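Local structure of ESX secretion system protein EccC (Thermomonospora curvata, 4NH0) at residues 971-985 / 1037-1050. The protein is part of the ESX (type VII) secretion system, which exports EsxA and EsxB, and has weak ATPase activity, possibly serving as its translocase subunit. Numbering follows the deposited sequence.
Sequences PQQARLIFIDYSRSL and GAELFLVVDDYEMV
Strands 974-980 and 1039-1045 run parallel, their axes 4.7 Å apart at closest and 26° off alignment, joined by seven backbone hydrogen bonds from Glu-1039 N to Gln-973 O through Asp-1045 N to Ile-979 O. On the face carrying Leu-976 and Phe-978, Leu-976 CD2 meets Phe-1041 CB at 3.5 Å, while Ala-974 CB touches the edge of the Phe-1041 ring at CE1. Phe-978 lies alongside Val-1043, CD2 against CB, and helix 954-968 packs over this face. On the opposite face, Ile-977 CG1 reaches Leu-1040 CD1 (3.8 Å); Ile-979 CG1 stands anti to the carbonyl carbon (chi1 -56°), carrying CD1 to Val-1044 CG2. The pair belongs to the parallel core of the third FtsK domain, a P-loop NTPase fold, and 1039-1045 resembles a Walker B strand: Asp-1045 OD2 is hydrogen-bonded to the hydroxyl of Ser-955, an ATP-binding residue, and Asp-1046 touches bound ATP. Ser-982 OG donates to Asp-1046 OD2 (2.9 Å) from above the carboxylate plane. Tyr-981 meets the Val-1050 side chain nearly square-on, CZ 3.6 Å from Val-1050 CG2, with Met-1049 O at its ring edge. An alanine here lacks the ring, and a gap would probably open beside Val-1050 CG2.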
loop_
_atom_site.group_PDB
_atom_site.type_symbol
_atom_site.label_atom_id
_atom_site.label_comp_id
_atom_site.label_asym_id
_atom_site.label_seq_id
_atom_site.Cartn_x
_atom_site.Cartn_y
_atom_site.Cartn_z
ATOM N N PRO A 971 17.746 55.518 -28.076
ATOM C CA PRO A 971 17.244 55.791 -29.428
ATOM C C PRO A 971 18.334 55.841 -30.501
ATOM O O PRO A 971 18.020 55.782 -31.688
ATOM C CB PRO A 971 16.575 57.158 -29.276
ATOM C CG PRO A 971 16.134 57.188 -27.860
ATOM C CD PRO A 971 17.210 56.474 -27.091
ATOM N N GLN A 972 19.592 55.947 -30.087
ATOM C CA GLN A 972 20.707 55.906 -31.024
ATOM C C GLN A 972 21.249 54.483 -31.141
ATOM O O GLN A 972 22.135 54.210 -31.949
ATOM C CB GLN A 972 21.820 56.865 -30.594
ATOM C CG GLN A 972 21.403 58.328 -30.531
ATOM C CD GLN A 972 20.658 58.671 -29.258
ATOM O OE1 GLN A 972 20.896 58.076 -28.207
ATOM N NE2 GLN A 972 19.744 59.631 -29.345
ATOM N N GLN A 973 20.710 53.585 -30.322
ATOM C CA GLN A 973 21.096 52.177 -30.354
ATOM C C GLN A 973 20.040 51.334 -31.058
ATOM O O GLN A 973 20.363 50.374 -31.756
ATOM C CB GLN A 973 21.320 51.643 -28.938
ATOM C CG GLN A 973 22.644 52.041 -28.310
ATOM C CD GLN A 973 22.807 51.490 -26.908
ATOM O OE1 GLN A 973 21.851 51.442 -26.133
ATOM N NE2 GLN A 973 24.020 51.066 -26.575
ATOM N N ALA A 974 18.775 51.700 -30.869
ATOM C CA ALA A 974 17.668 50.956 -31.455
ATOM C C ALA A 974 16.430 51.831 -31.610
ATOM O O ALA A 974 16.069 52.575 -30.700
ATOM C CB ALA A 974 17.347 49.738 -30.611
ATOM N N ARG A 975 15.781 51.736 -32.766
ATOM C CA ARG A 975 14.576 52.515 -33.031
ATOM C C ARG A 975 13.404 51.596 -33.362
ATOM O O ARG A 975 13.597 50.423 -33.673
ATOM C CB ARG A 975 14.818 53.508 -34.167
ATOM C CG ARG A 975 16.178 54.184 -34.109
ATOM C CD ARG A 975 16.218 55.447 -34.949
ATOM N NE ARG A 975 15.682 56.597 -34.226
ATOM C CZ ARG A 975 16.432 57.531 -33.650
ATOM N NH1 ARG A 975 17.754 57.455 -33.713
ATOM N NH2 ARG A 975 15.860 58.542 -33.012
ATOM N N LEU A 976 12.192 52.136 -33.295
ATOM C CA LEU A 976 10.987 51.329 -33.458
ATOM C C LEU A 976 10.088 51.818 -34.585
ATOM O O LEU A 976 9.987 53.017 -34.839
ATOM C CB LEU A 976 10.185 51.311 -32.156
ATOM C CG LEU A 976 10.881 50.824 -30.887
ATOM C CD1 LEU A 976 10.001 51.093 -29.684
ATOM C CD2 LEU A 976 11.196 49.350 -30.988
ATOM N N ILE A 977 9.438 50.874 -35.258
ATOM C CA ILE A 977 8.391 51.182 -36.225
ATOM C C ILE A 977 7.231 50.215 -36.026
ATOM O O ILE A 977 7.418 49.000 -36.036
ATOM C CB ILE A 977 8.897 51.096 -37.673
ATOM C CG1 ILE A 977 9.944 52.177 -37.935
ATOM C CG2 ILE A 977 7.741 51.252 -38.647
ATOM C CD1 ILE A 977 10.457 52.201 -39.346
ATOM N N PHE A 978 6.033 50.758 -35.843
ATOM C CA PHE A 978 4.878 49.944 -35.488
ATOM C C PHE A 978 3.887 49.781 -36.633
ATOM O O PHE A 978 3.626 50.719 -37.384
ATOM C CB PHE A 978 4.157 50.549 -34.280
ATOM C CG PHE A 978 4.983 50.569 -33.028
ATOM C CD1 PHE A 978 5.879 51.597 -32.789
ATOM C CD2 PHE A 978 4.860 49.563 -32.087
ATOM C CE1 PHE A 978 6.638 51.617 -31.636
ATOM C CE2 PHE A 978 5.616 49.578 -30.932
ATOM C CZ PHE A 978 6.506 50.606 -30.707
ATOM N N ILE A 979 3.341 48.577 -36.756
ATOM C CA ILE A 979 2.225 48.320 -37.657
ATOM C C ILE A 979 1.059 47.796 -36.834
ATOM O O ILE A 979 0.939 46.594 -36.596
ATOM C CB ILE A 979 2.588 47.313 -38.761
ATOM C CG1 ILE A 979 3.807 47.800 -39.541
ATOM C CG2 ILE A 979 1.410 47.108 -39.701
ATOM C CD1 ILE A 979 4.184 46.906 -40.692
ATOM N N ASP A 980 0.206 48.710 -36.388
ATOM C CA ASP A 980 -0.871 48.359 -35.476
ATOM C C ASP A 980 -2.213 48.863 -35.991
ATOM O O ASP A 980 -2.670 49.939 -35.609
ATOM C CB ASP A 980 -0.581 48.925 -34.086
ATOM C CG ASP A 980 -1.562 48.441 -33.044
ATOM O OD1 ASP A 980 -2.250 47.430 -33.294
ATOM O OD2 ASP A 980 -1.644 49.071 -31.969
ATOM N N TYR A 981 -2.836 48.074 -36.861
ATOM C CA TYR A 981 -4.122 48.425 -37.452
ATOM C C TYR A 981 -5.202 48.625 -36.395
ATOM O O TYR A 981 -6.036 49.521 -36.509
ATOM C CB TYR A 981 -4.569 47.348 -38.441
ATOM C CG TYR A 981 -3.815 47.349 -39.752
ATOM C CD1 TYR A 981 -3.051 48.442 -40.136
ATOM C CD2 TYR A 981 -3.877 46.260 -40.609
ATOM C CE1 TYR A 981 -2.365 48.447 -41.335
ATOM C CE2 TYR A 981 -3.195 46.256 -41.809
ATOM C CZ TYR A 981 -2.441 47.351 -42.167
ATOM O OH TYR A 981 -1.761 47.349 -43.362
ATOM N N SER A 982 -5.181 47.782 -35.369
ATOM C CA SER A 982 -6.174 47.849 -34.306
ATOM C C SER A 982 -5.851 48.961 -33.319
ATOM O O SER A 982 -6.660 49.279 -32.448
ATOM C CB SER A 982 -6.264 46.510 -33.575
ATOM O OG SER A 982 -6.636 45.470 -34.460
ATOM N N ARG A 983 -4.667 49.550 -33.474
ATOM C CA ARG A 983 -4.176 50.590 -32.575
ATOM C C ARG A 983 -4.258 50.124 -31.124
ATOM O O ARG A 983 -5.057 50.628 -30.337
ATOM C CB ARG A 983 -4.952 51.894 -32.777
ATOM C CG ARG A 983 -5.267 52.196 -34.235
ATOM C CD ARG A 983 -5.603 53.661 -34.462
ATOM N NE ARG A 983 -5.983 54.355 -33.236
ATOM C CZ ARG A 983 -5.545 55.565 -32.902
ATOM N NH1 ARG A 983 -4.712 56.214 -33.704
ATOM N NH2 ARG A 983 -5.940 56.128 -31.767
ATOM N N SER A 984 -3.423 49.144 -30.792
ATOM C CA SER A 984 -3.366 48.567 -29.456
ATOM C C SER A 984 -2.055 48.931 -28.773
ATOM O O SER A 984 -1.870 48.677 -27.584
ATOM C CB SER A 984 -3.506 47.044 -29.523
ATOM O OG SER A 984 -4.828 46.655 -29.850
ATOM N N LEU A 985 -1.146 49.523 -29.540
ATOM C CA LEU A 985 0.224 49.729 -29.087
ATOM C C LEU A 985 0.567 51.200 -28.878
ATOM O O LEU A 985 1.737 51.579 -28.920
ATOM C CB LEU A 985 1.205 49.110 -30.089
ATOM C CG LEU A 985 1.568 47.623 -30.000
ATOM C CD1 LEU A 985 0.357 46.734 -29.775
ATOM C CD2 LEU A 985 2.293 47.201 -31.264
ATOM N N GLY A 1037 24.886 53.420 -36.990
ATOM C CA GLY A 1037 23.514 53.811 -36.731
ATOM C C GLY A 1037 22.837 52.846 -35.782
ATOM O O GLY A 1037 23.481 51.971 -35.205
ATOM N N ALA A 1038 21.528 53.004 -35.623
ATOM C CA ALA A 1038 20.768 52.180 -34.694
ATOM C C ALA A 1038 20.202 50.940 -35.373
ATOM O O ALA A 1038 20.127 50.869 -36.599
ATOM C CB ALA A 1038 19.649 52.993 -34.071
ATOM N N GLU A 1039 19.811 49.961 -34.565
ATOM C CA GLU A 1039 19.125 48.782 -35.070
ATOM C C GLU A 1039 17.637 49.079 -35.182
ATOM O O GLU A 1039 17.120 49.940 -34.475
ATOM C CB GLU A 1039 19.366 47.577 -34.159
ATOM C CG GLU A 1039 20.816 47.130 -34.100
ATOM C CD GLU A 1039 21.003 45.871 -33.278
ATOM O OE1 GLU A 1039 20.021 45.414 -32.656
ATOM O OE2 GLU A 1039 22.131 45.337 -33.254
ATOM N N LEU A 1040 16.949 48.372 -36.070
ATOM C CA LEU A 1040 15.529 48.620 -36.279
ATOM C C LEU A 1040 14.673 47.456 -35.803
ATOM O O LEU A 1040 14.891 46.311 -36.192
ATOM C CB LEU A 1040 15.247 48.903 -37.755
ATOM C CG LEU A 1040 13.775 49.101 -38.118
ATOM C CD1 LEU A 1040 13.165 50.226 -37.300
ATOM C CD2 LEU A 1040 13.621 49.378 -39.602
ATOM N N PHE A 1041 13.700 47.762 -34.953
ATOM C CA PHE A 1041 12.748 46.766 -34.485
ATOM C C PHE A 1041 11.383 47.009 -35.109
ATOM O O PHE A 1041 10.698 47.974 -34.771
ATOM C CB PHE A 1041 12.642 46.790 -32.960
ATOM C CG PHE A 1041 13.836 46.215 -32.258
ATOM C CD1 PHE A 1041 14.919 47.014 -31.939
ATOM C CD2 PHE A 1041 13.870 44.877 -31.912
ATOM C CE1 PHE A 1041 16.018 46.484 -31.290
ATOM C CE2 PHE A 1041 14.966 44.343 -31.265
ATOM C CZ PHE A 1041 16.041 45.147 -30.953
ATOM N N LEU A 1042 10.994 46.133 -36.027
ATOM C CA LEU A 1042 9.697 46.241 -36.677
ATOM C C LEU A 1042 8.647 45.469 -35.891
ATOM O O LEU A 1042 8.588 44.242 -35.952
ATOM C CB LEU A 1042 9.771 45.733 -38.115
ATOM C CG LEU A 1042 8.481 45.837 -38.929
ATOM C CD1 LEU A 1042 8.004 47.276 -38.982
ATOM C CD2 LEU A 1042 8.694 45.294 -40.329
ATOM N N VAL A 1043 7.823 46.198 -35.148
ATOM C CA VAL A 1043 6.791 45.584 -34.325
ATOM C C VAL A 1043 5.464 45.529 -35.069
ATOM O O VAL A 1043 4.854 46.560 -35.347
ATOM C CB VAL A 1043 6.603 46.347 -33.003
ATOM C CG1 VAL A 1043 5.453 45.757 -32.213
ATOM C CG2 VAL A 1043 7.885 46.315 -32.188
ATOM N N VAL A 1044 5.023 44.317 -35.391
ATOM C CA VAL A 1044 3.790 44.128 -36.144
ATOM C C VAL A 1044 2.749 43.363 -35.337
ATOM O O VAL A 1044 2.953 42.204 -34.982
ATOM C CB VAL A 1044 4.050 43.378 -37.463
ATOM C CG1 VAL A 1044 2.755 43.212 -38.239
ATOM C CG2 VAL A 1044 5.082 44.115 -38.296
ATOM N N ASP A 1045 1.632 44.021 -35.053
ATOM C CA ASP A 1045 0.536 43.395 -34.327
ATOM C C ASP A 1045 -0.601 43.077 -35.289
ATOM O O ASP A 1045 -0.822 43.810 -36.255
ATOM C CB ASP A 1045 0.048 44.305 -33.197
ATOM C CG ASP A 1045 -0.778 43.562 -32.163
ATOM O OD1 ASP A 1045 -1.236 42.438 -32.451
ATOM O OD2 ASP A 1045 -0.973 44.107 -31.057
ATOM N N ASP A 1046 -1.315 41.987 -35.016
ATOM C CA ASP A 1046 -2.409 41.526 -35.867
ATOM C C ASP A 1046 -1.942 41.336 -37.307
ATOM O O ASP A 1046 -2.397 42.029 -38.215
ATOM C CB ASP A 1046 -3.586 42.504 -35.813
ATOM C CG ASP A 1046 -4.174 42.629 -34.423
ATOM O OD1 ASP A 1046 -4.419 41.584 -33.785
ATOM O OD2 ASP A 1046 -4.389 43.771 -33.967
ATOM N N TYR A 1047 -1.031 40.389 -37.503
ATOM C CA TYR A 1047 -0.427 40.153 -38.809
ATOM C C TYR A 1047 -1.421 39.583 -39.815
ATOM O O TYR A 1047 -1.243 39.734 -41.023
ATOM C CB TYR A 1047 0.771 39.211 -38.669
ATOM C CG TYR A 1047 1.494 38.925 -39.966
ATOM C CD1 TYR A 1047 2.391 39.839 -40.499
ATOM C CD2 TYR A 1047 1.286 37.738 -40.651
ATOM C CE1 TYR A 1047 3.056 39.582 -41.683
ATOM C CE2 TYR A 1047 1.946 37.471 -41.835
ATOM C CZ TYR A 1047 2.830 38.396 -42.346
ATOM O OH TYR A 1047 3.489 38.134 -43.524
ATOM N N GLU A 1048 -2.468 38.932 -39.320
ATOM C CA GLU A 1048 -3.464 38.333 -40.199
ATOM C C GLU A 1048 -4.264 39.404 -40.931
ATOM O O GLU A 1048 -4.834 39.151 -41.991
ATOM C CB GLU A 1048 -4.405 37.417 -39.410
ATOM C CG GLU A 1048 -5.433 38.140 -38.550
ATOM C CD GLU A 1048 -4.864 38.650 -37.241
ATOM O OE1 GLU A 1048 -3.645 38.498 -37.015
ATOM O OE2 GLU A 1048 -5.640 39.199 -36.432
ATOM N N MET A 1049 -4.295 40.606 -40.363
ATOM C CA MET A 1049 -5.035 41.716 -40.949
ATOM C C MET A 1049 -4.155 42.545 -41.877
ATOM O O MET A 1049 -4.645 43.417 -42.593
ATOM C CB MET A 1049 -5.621 42.603 -39.851
ATOM C CG MET A 1049 -6.716 41.939 -39.034
ATOM S SD MET A 1049 -6.977 42.752 -37.448
ATOM C CE MET A 1049 -7.203 44.450 -37.971
ATOM N N VAL A 1050 -2.855 42.271 -41.862
ATOM C CA VAL A 1050 -1.916 42.987 -42.717
ATOM C C VAL A 1050 -1.414 42.066 -43.827
ATOM O O VAL A 1050 -0.740 42.503 -44.761
ATOM C CB VAL A 1050 -0.722 43.544 -41.907
ATOM C CG1 VAL A 1050 0.298 42.454 -41.638
ATOM C CG2 VAL A 1050 -0.073 44.710 -42.635
#